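Local coordinates for malonyl CoA-acyl carrier protein transacylase (Bartonella henselae, PDB 3QAT) that probably catalyses transfer of the malonyl group from malonyl-CoA to acyl carrier protein, a step feeding fatty acid biosynthesis, at residues 38-41 against 47-50; 74-79 against 301-306; 233-238 against 267-272. All coordinates share one frame; numbering follows the deposited sequence.

Contact 1 of 3, residues 38-41 against 47-50; sequences EVDD and LSDI
D40 reaches from helix 30-43 to the first turn of helix 47-53 and joins the two arms of a helix-loop-helix corner whose connection is only a few residues long. The polar part is a two-pronged grip on S48. The backbone N of S48 donates to D40 OD1 at 2.9 Å with an N-H...O angle of 154°, while S48 OG gives its proton to D40 OD2 at 2.6 Å. Each carboxylate oxygen uses its syn lone pair, so both bonds arrive on the open end of the carboxylate and fix its rotation. S48 can answer with both groups because chi1 of 62° tucks OG between its own backbone N and carbonyl carbon. The carboxylate of D40 is buried near the N-terminal end of helix 47-53, where the helix dipole would probably favour its charged form.

The apolar part lies beside this pair. V39 and L47 meet through one methyl each at a slant, and helices 113-129 and 62-82 pack against them: V39 touches A117 and A71, L47 touches R121 and P67. The methyls that meet are V39 CG1 and L47 CD2, 4.1 Å apart.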
loop_
_atom_site.group_PDB
_atom_site.type_symbol
_atom_site.label_atom_id
_atom_site.label_comp_id
_atom_site.label_asym_id
_atom_site.label_seq_id
_atom_site.Cartn_x
_atom_site.Cartn_y
_atom_site.Cartn_z
ATOM N N GLU A 38 5.321 -19.413 -6.316
ATOM C CA GLU A 38 3.933 -19.406 -6.744
ATOM C C GLU A 38 3.599 -18.098 -7.466
ATOM O O GLU A 38 2.881 -18.116 -8.471
ATOM C CB GLU A 38 2.960 -19.647 -5.577
ATOM C CG GLU A 38 1.523 -19.655 -6.085
ATOM C CD GLU A 38 0.495 -20.145 -5.078
ATOM O OE1 GLU A 38 0.863 -20.455 -3.927
ATOM O OE2 GLU A 38 -0.687 -20.183 -5.461
ATOM N N VAL A 39 4.089 -16.982 -6.927
ATOM C CA VAL A 39 3.881 -15.712 -7.633
ATOM C C VAL A 39 4.450 -15.723 -9.068
ATOM O O VAL A 39 3.766 -15.306 -10.021
ATOM C CB VAL A 39 4.378 -14.529 -6.790
ATOM C CG1 VAL A 39 4.391 -13.246 -7.634
ATOM C CG2 VAL A 39 3.466 -14.386 -5.567
ATOM N N ASP A 40 5.677 -16.220 -9.237
ATOM C CA ASP A 40 6.262 -16.374 -10.585
ATOM C C ASP A 40 5.344 -17.231 -11.471
ATOM O O ASP A 40 5.087 -16.903 -12.628
ATOM C CB ASP A 40 7.632 -17.052 -10.488
ATOM C CG ASP A 40 8.754 -16.089 -10.117
ATOM O OD1 ASP A 40 8.527 -14.863 -9.988
ATOM O OD2 ASP A 40 9.881 -16.600 -9.924
ATOM N N ASP A 41 4.876 -18.361 -10.931
ATOM C CA ASP A 41 3.989 -19.239 -11.708
ATOM C C ASP A 41 2.704 -18.527 -12.105
ATOM O O ASP A 41 2.274 -18.595 -13.261
ATOM C CB ASP A 41 3.654 -20.510 -10.914
ATOM C CG ASP A 41 2.755 -21.440 -11.693
ATOM O OD1 ASP A 41 3.270 -22.157 -12.565
ATOM O OD2 ASP A 41 1.547 -21.435 -11.444
ATOM N N LEU A 47 9.452 -13.067 -12.177
ATOM C CA LEU A 47 9.436 -11.789 -11.475
ATOM C C LEU A 47 10.466 -11.784 -10.357
ATOM O O LEU A 47 11.107 -10.746 -10.103
ATOM C CB LEU A 47 8.026 -11.529 -10.913
ATOM C CG LEU A 47 7.895 -10.254 -10.071
ATOM C CD1 LEU A 47 8.199 -8.948 -10.876
ATOM C CD2 LEU A 47 6.505 -10.189 -9.385
ATOM N N SER A 48 10.637 -12.936 -9.701
ATOM C CA SER A 48 11.588 -13.027 -8.602
ATOM C C SER A 48 13.014 -12.608 -9.000
ATOM O O SER A 48 13.753 -12.080 -8.173
ATOM C CB SER A 48 11.583 -14.448 -8.000
ATOM O OG SER A 48 11.992 -15.391 -9.000
ATOM N N ASP A 49 13.412 -12.824 -10.261
ATOM C CA ASP A 49 14.747 -12.378 -10.693
ATOM C C ASP A 49 14.870 -10.847 -10.631
ATOM O O ASP A 49 15.919 -10.324 -10.268
ATOM C CB ASP A 49 15.071 -12.883 -12.092
ATOM C CG ASP A 49 15.464 -14.360 -12.118
ATOM O OD1 ASP A 49 15.923 -14.901 -11.090
ATOM O OD2 ASP A 49 15.358 -14.962 -13.206
ATOM N N ILE A 50 13.804 -10.145 -11.006
ATOM C CA ILE A 50 13.766 -8.681 -10.923
ATOM C C ILE A 50 13.760 -8.242 -9.451
ATOM O O ILE A 50 14.473 -7.317 -9.061
ATOM C CB ILE A 50 12.532 -8.135 -11.669
ATOM C CG1 ILE A 50 12.630 -8.433 -13.171
ATOM C CG2 ILE A 50 12.326 -6.630 -11.392
ATOM C CD1 ILE A 50 11.263 -8.266 -13.909
#

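Contact 2 of 3, residues 74-79 against 301-306; sequences MAVIRV and LTVGTA
The carbonyl oxygen of V303 abuts both methyls of V76, while the V303 backbone finds its hydrogen-bond partners along the sheet, in E280 and G282. V76 CG1 lies 3.6 Å from V303 O and V76 CG2 lies 3.7 Å from the same oxygen, so both methyls rest against it from the helix side. These are van der Waals contacts. V76 CG1 has a second task: it meets V303 CG1 at 3.8 Å, the two isopropyl groups approaching at a slant. Both valines place CG1 opposite the backbone N across the first torsion (chi1 172° for V76 and -164° for V303), which points these methyls toward each other. V76 CG2 also brushes the backbone at G304, 4.3 Å from its CA.

The contact sets helix 62-82 against the C-terminal end of strand 299-303, an outermost strand of the parallel four-stranded sheet in the acyl transferase fold. Just here the chain leaves the strand, turns through G304 and enters helix 306-316, with T305 at the N-cap position. T305 OG1 bonds to the N of E308, whose carboxylate turns back to the same bend, one oxygen on T302 OG1 and the other on the N of G304. I309 of that helix and I281 of the adjoining strand 275-281 both pack on V76, enclosing it between helix and sheet.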
loop_
_atom_site.group_PDB
_atom_site.type_symbol
_atom_site.label_atom_id
_atom_site.label_comp_id
_atom_site.label_asym_id
_atom_site.label_seq_id
_atom_site.Cartn_x
_atom_site.Cartn_y
_atom_site.Cartn_z
ATOM N N MET A 74 3.625 -11.514 1.887
ATOM C CA MET A 74 3.037 -12.869 2.071
ATOM C C MET A 74 4.086 -13.911 2.461
ATOM O O MET A 74 3.779 -14.839 3.207
ATOM C CB MET A 74 2.253 -13.297 0.825
ATOM C CG MET A 74 0.891 -12.596 0.734
ATOM S SD MET A 74 -0.164 -12.796 2.212
ATOM C CE MET A 74 -0.255 -14.585 2.354
ATOM N N ALA A 75 5.334 -13.748 2.003
ATOM C CA ALA A 75 6.415 -14.643 2.478
ATOM C C ALA A 75 6.565 -14.495 4.006
ATOM O O ALA A 75 6.641 -15.498 4.731
ATOM C CB ALA A 75 7.745 -14.314 1.788
ATOM N N VAL A 76 6.595 -13.261 4.499
ATOM C CA VAL A 76 6.640 -13.040 5.954
ATOM C C VAL A 76 5.433 -13.686 6.659
ATOM O O VAL A 76 5.616 -14.398 7.671
ATOM C CB VAL A 76 6.738 -11.552 6.300
ATOM C CG1 VAL A 76 6.589 -11.339 7.830
ATOM C CG2 VAL A 76 8.058 -10.995 5.807
ATOM N N ILE A 77 4.221 -13.479 6.132
ATOM C CA ILE A 77 3.019 -14.071 6.743
ATOM C C ILE A 77 3.142 -15.597 6.812
ATOM O O ILE A 77 2.835 -16.215 7.852
ATOM C CB ILE A 77 1.704 -13.661 6.007
ATOM C CG1 ILE A 77 1.415 -12.147 6.157
ATOM C CG2 ILE A 77 0.489 -14.536 6.486
ATOM C CD1 ILE A 77 1.046 -11.675 7.615
ATOM N N ARG A 78 3.566 -16.210 5.704
ATOM C CA ARG A 78 3.614 -17.673 5.681
ATOM C C ARG A 78 4.646 -18.230 6.639
ATOM O O ARG A 78 4.395 -19.267 7.277
ATOM C CB ARG A 78 3.862 -18.212 4.275
ATOM C CG ARG A 78 2.734 -17.901 3.351
ATOM C CD ARG A 78 1.656 -18.940 3.457
ATOM N NE ARG A 78 0.611 -18.686 2.464
ATOM C CZ ARG A 78 0.650 -19.119 1.195
ATOM N NH1 ARG A 78 1.693 -19.791 0.724
ATOM N NH2 ARG A 78 -0.353 -18.856 0.395
ATOM N N VAL A 79 5.800 -17.568 6.737
ATOM C CA VAL A 79 6.796 -17.965 7.753
ATOM C C VAL A 79 6.221 -17.843 9.173
ATOM O O VAL A 79 6.335 -18.780 9.969
ATOM C CB VAL A 79 8.129 -17.170 7.612
ATOM C CG1 VAL A 79 9.089 -17.474 8.794
ATOM C CG2 VAL A 79 8.808 -17.488 6.294
ATOM N N LEU A 301 6.491 -1.621 14.929
ATOM C CA LEU A 301 7.572 -2.577 14.717
ATOM C C LEU A 301 7.571 -3.075 13.295
ATOM O O LEU A 301 6.513 -3.367 12.745
ATOM C CB LEU A 301 7.438 -3.787 15.666
ATOM C CG LEU A 301 7.488 -3.483 17.176
ATOM C CD1 LEU A 301 7.254 -4.749 17.949
ATOM C CD2 LEU A 301 8.825 -2.850 17.556
ATOM N N THR A 302 8.765 -3.181 12.723
ATOM C CA THR A 302 8.928 -3.766 11.388
ATOM C C THR A 302 9.050 -5.300 11.478
ATOM O O THR A 302 9.661 -5.840 12.405
ATOM C CB THR A 302 10.146 -3.179 10.642
ATOM O OG1 THR A 302 11.302 -3.159 11.494
ATOM C CG2 THR A 302 9.856 -1.753 10.180
ATOM N N VAL A 303 8.496 -5.995 10.488
ATOM C CA VAL A 303 8.605 -7.467 10.398
ATOM C C VAL A 303 9.035 -7.896 8.991
ATOM O O VAL A 303 8.188 -8.143 8.112
ATOM C CB VAL A 303 7.276 -8.164 10.774
ATOM C CG1 VAL A 303 7.523 -9.622 11.053
ATOM C CG2 VAL A 303 6.638 -7.501 12.017
ATOM N N GLY A 304 10.350 -7.982 8.786
ATOM C CA GLY A 304 10.923 -8.320 7.481
ATOM C C GLY A 304 12.037 -9.330 7.523
ATOM O O GLY A 304 12.347 -9.951 6.515
ATOM N N THR A 305 12.620 -9.514 8.698
ATOM C CA THR A 305 13.732 -10.465 8.881
ATOM C C THR A 305 13.312 -11.592 9.820
ATOM O O THR A 305 12.294 -11.492 10.540
ATOM C CB THR A 305 14.968 -9.773 9.472
ATOM O OG1 THR A 305 14.662 -9.325 10.797
ATOM C CG2 THR A 305 15.433 -8.590 8.618
ATOM N N ALA A 306 14.105 -12.655 9.829
ATOM C CA ALA A 306 13.880 -13.778 10.735
ATOM C C ALA A 306 13.828 -13.322 12.206
ATOM O O ALA A 306 12.929 -13.727 12.970
ATOM C CB ALA A 306 14.950 -14.865 10.527
#

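Contact 3 of 3, residues 233-238 against 267-272; sequences PLIANV and IEWISA
I235 and I270 mark the closest approach of the two backbones, their CA atoms 8.2 Å apart: a short extended piece, strand 234-235, faces residues 267-272 of helix 263-272 across a gap filled by side chains from both. The helix turn is secured by the carbonyl oxygen of I267, which accepts from S271 N at 3.0 Å and from S271 OG at 2.8 Å, the two donors arriving from opposite faces of the carbonyl plane.

Between the segments the contact is wholly apolar and rests on I235, whose ethyl arm is shared by two neighbours on the helix. Its tip, I235 CD1, meets the six-membered ring of W269 at CZ3, 3.5 Å away, with W269 CE3 next at 4.0 Å. The approach to the ring is oblique, and the two side chains run at about a right angle. One carbon further back, I235 CG1 packs on I270 CG1 at 4.0 Å. In W269, CG lies opposite the backbone N (chi1 -171°), which carries the ring toward I235, and chi2 of 87° turns the indole across the direction of its stem.

F93 of strand 93-96 makes an edge-to-face ring pair with W269, and P242 of strand 242-243 touches both W269 and I235. P233 and I235 bond through their backbones to V94, so the segment runs along the edge of the parallel sheet. Further along the same segment, the side-chain amide of N237 bonds through ND2 to G96 O and through OD1 to S98 N, at what is probably the nucleophile elbow of this family, between strand 93-96 and helix 100-107.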
loop_
_atom_site.group_PDB
_atom_site.type_symbol
_atom_site.label_atom_id
_atom_site.label_comp_id
_atom_site.label_asym_id
_atom_site.label_seq_id
_atom_site.Cartn_x
_atom_site.Cartn_y
_atom_site.Cartn_z
ATOM N N PRO A 233 -11.136 -7.928 10.175
ATOM C CA PRO A 233 -11.574 -6.877 9.266
ATOM C C PRO A 233 -10.431 -6.097 8.634
ATOM O O PRO A 233 -9.369 -5.927 9.244
ATOM C CB PRO A 233 -12.379 -5.925 10.170
ATOM C CG PRO A 233 -12.762 -6.742 11.368
ATOM C CD PRO A 233 -11.623 -7.696 11.561
ATOM N N LEU A 234 -10.704 -5.624 7.425
ATOM C CA LEU A 234 -9.809 -4.689 6.753
ATOM C C LEU A 234 -10.205 -3.242 7.068
ATOM O O LEU A 234 -11.373 -2.853 6.863
ATOM C CB LEU A 234 -9.933 -4.934 5.252
ATOM C CG LEU A 234 -9.119 -3.962 4.379
ATOM C CD1 LEU A 234 -7.634 -4.353 4.348
ATOM C CD2 LEU A 234 -9.714 -3.849 2.963
ATOM N N ILE A 235 -9.245 -2.416 7.507
ATOM C CA ILE A 235 -9.554 -0.998 7.665
ATOM C C ILE A 235 -9.251 -0.339 6.307
ATOM O O ILE A 235 -8.095 -0.052 5.992
ATOM C CB ILE A 235 -8.727 -0.326 8.786
ATOM C CG1 ILE A 235 -8.741 -1.160 10.069
ATOM C CG2 ILE A 235 -9.246 1.123 9.034
ATOM C CD1 ILE A 235 -10.160 -1.540 10.598
ATOM N N ALA A 236 -10.281 -0.158 5.494
ATOM C CA ALA A 236 -10.110 0.232 4.094
ATOM C C ALA A 236 -9.608 1.650 3.940
ATOM O O ALA A 236 -9.993 2.550 4.681
ATOM C CB ALA A 236 -11.419 0.043 3.299
ATOM N N ASN A 237 -8.765 1.861 2.928
ATOM C CA ASN A 237 -8.204 3.179 2.649
ATOM C C ASN A 237 -9.272 4.261 2.404
ATOM O O ASN A 237 -9.031 5.432 2.702
ATOM C CB ASN A 237 -7.334 3.149 1.364
ATOM C CG ASN A 237 -6.006 2.418 1.495
ATOM O OD1 ASN A 237 -5.345 2.256 0.476
ATOM N ND2 ASN A 237 -5.566 2.065 2.698
ATOM N N VAL A 238 -10.440 3.865 1.859
ATOM C CA VAL A 238 -11.470 4.808 1.429
ATOM C C VAL A 238 -12.420 5.130 2.582
ATOM O O VAL A 238 -12.875 6.269 2.716
ATOM C CB VAL A 238 -12.257 4.231 0.203
ATOM C CG1 VAL A 238 -13.575 4.976 -0.075
ATOM C CG2 VAL A 238 -11.338 4.286 -1.023
ATOM N N ILE A 267 -4.415 5.038 10.898
ATOM C CA ILE A 267 -3.581 4.773 12.063
ATOM C C ILE A 267 -4.227 5.368 13.325
ATOM O O ILE A 267 -4.218 4.736 14.405
ATOM C CB ILE A 267 -2.157 5.323 11.868
ATOM C CG1 ILE A 267 -1.483 4.598 10.682
ATOM C CG2 ILE A 267 -1.329 5.175 13.184
ATOM C CD1 ILE A 267 -1.466 3.052 10.807
ATOM N N GLU A 268 -4.806 6.558 13.189
ATOM C CA GLU A 268 -5.511 7.175 14.324
ATOM C C GLU A 268 -6.691 6.303 14.768
ATOM O O GLU A 268 -6.882 6.111 15.978
ATOM C CB GLU A 268 -5.950 8.603 14.002
ATOM C CG GLU A 268 -4.757 9.570 13.929
ATOM C CD GLU A 268 -5.118 10.984 13.494
ATOM O OE1 GLU A 268 -6.247 11.210 13.024
ATOM O OE2 GLU A 268 -4.261 11.882 13.613
ATOM N N TRP A 269 -7.483 5.806 13.815
ATOM C CA TRP A 269 -8.602 4.927 14.152
ATOM C C TRP A 269 -8.119 3.651 14.848
ATOM O O TRP A 269 -8.610 3.273 15.920
ATOM C CB TRP A 269 -9.477 4.578 12.934
ATOM C CG TRP A 269 -10.727 3.863 13.398
ATOM C CD1 TRP A 269 -11.889 4.447 13.784
ATOM C CD2 TRP A 269 -10.893 2.449 13.593
ATOM N NE1 TRP A 269 -12.797 3.484 14.179
ATOM C CE2 TRP A 269 -12.213 2.250 14.078
ATOM C CE3 TRP A 269 -10.068 1.331 13.398
ATOM C CZ2 TRP A 269 -12.723 0.981 14.393
ATOM C CZ3 TRP A 269 -10.579 0.055 13.700
ATOM C CH2 TRP A 269 -11.895 -0.100 14.221
ATOM N N ILE A 270 -7.158 2.969 14.236
ATOM C CA ILE A 270 -6.651 1.732 14.833
ATOM C C ILE A 270 -6.159 1.942 16.271
ATOM O O ILE A 270 -6.485 1.154 17.161
ATOM C CB ILE A 270 -5.573 1.067 13.928
ATOM C CG1 ILE A 270 -6.204 0.523 12.640
ATOM C CG2 ILE A 270 -4.873 -0.075 14.656
ATOM C CD1 ILE A 270 -5.140 0.108 11.577
ATOM N N SER A 271 -5.402 3.015 16.499
ATOM C CA SER A 271 -4.817 3.302 17.808
ATOM C C SER A 271 -5.867 3.600 18.866
ATOM O O SER A 271 -5.626 3.352 20.052
ATOM C CB SER A 271 -3.860 4.494 17.709
ATOM O OG SER A 271 -2.835 4.161 16.786
ATOM N N ALA A 272 -7.013 4.126 18.426
ATOM C CA ALA A 272 -8.118 4.487 19.341
ATOM C C ALA A 272 -9.100 3.340 19.567
ATOM O O ALA A 272 -9.985 3.433 20.423
ATOM C CB ALA A 272 -8.857 5.695 18.807
#

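How the contacts relate
Contacts 1 and 2 are neighbours, with centres 18 Å apart and nearest atoms about 5 Å apart, while contact 3 lies on the opposite side of the chain's centre from contact 1, 31 Å between centres. Helices 30-43 and 62-82, which pack on each other, relate the first two. Contacts 2 and 3 involve the two outermost strands of the parallel sheet: 299-303 directly, and 93-96 through its bonds to 233-238. Along the chain contact 1 closes first; contact 2 then joins residues over 220 positions apart and encloses contact 3. Within the acyl transferase domain, the three contacts thus sample the helical layer and both outermost strands of the sheet.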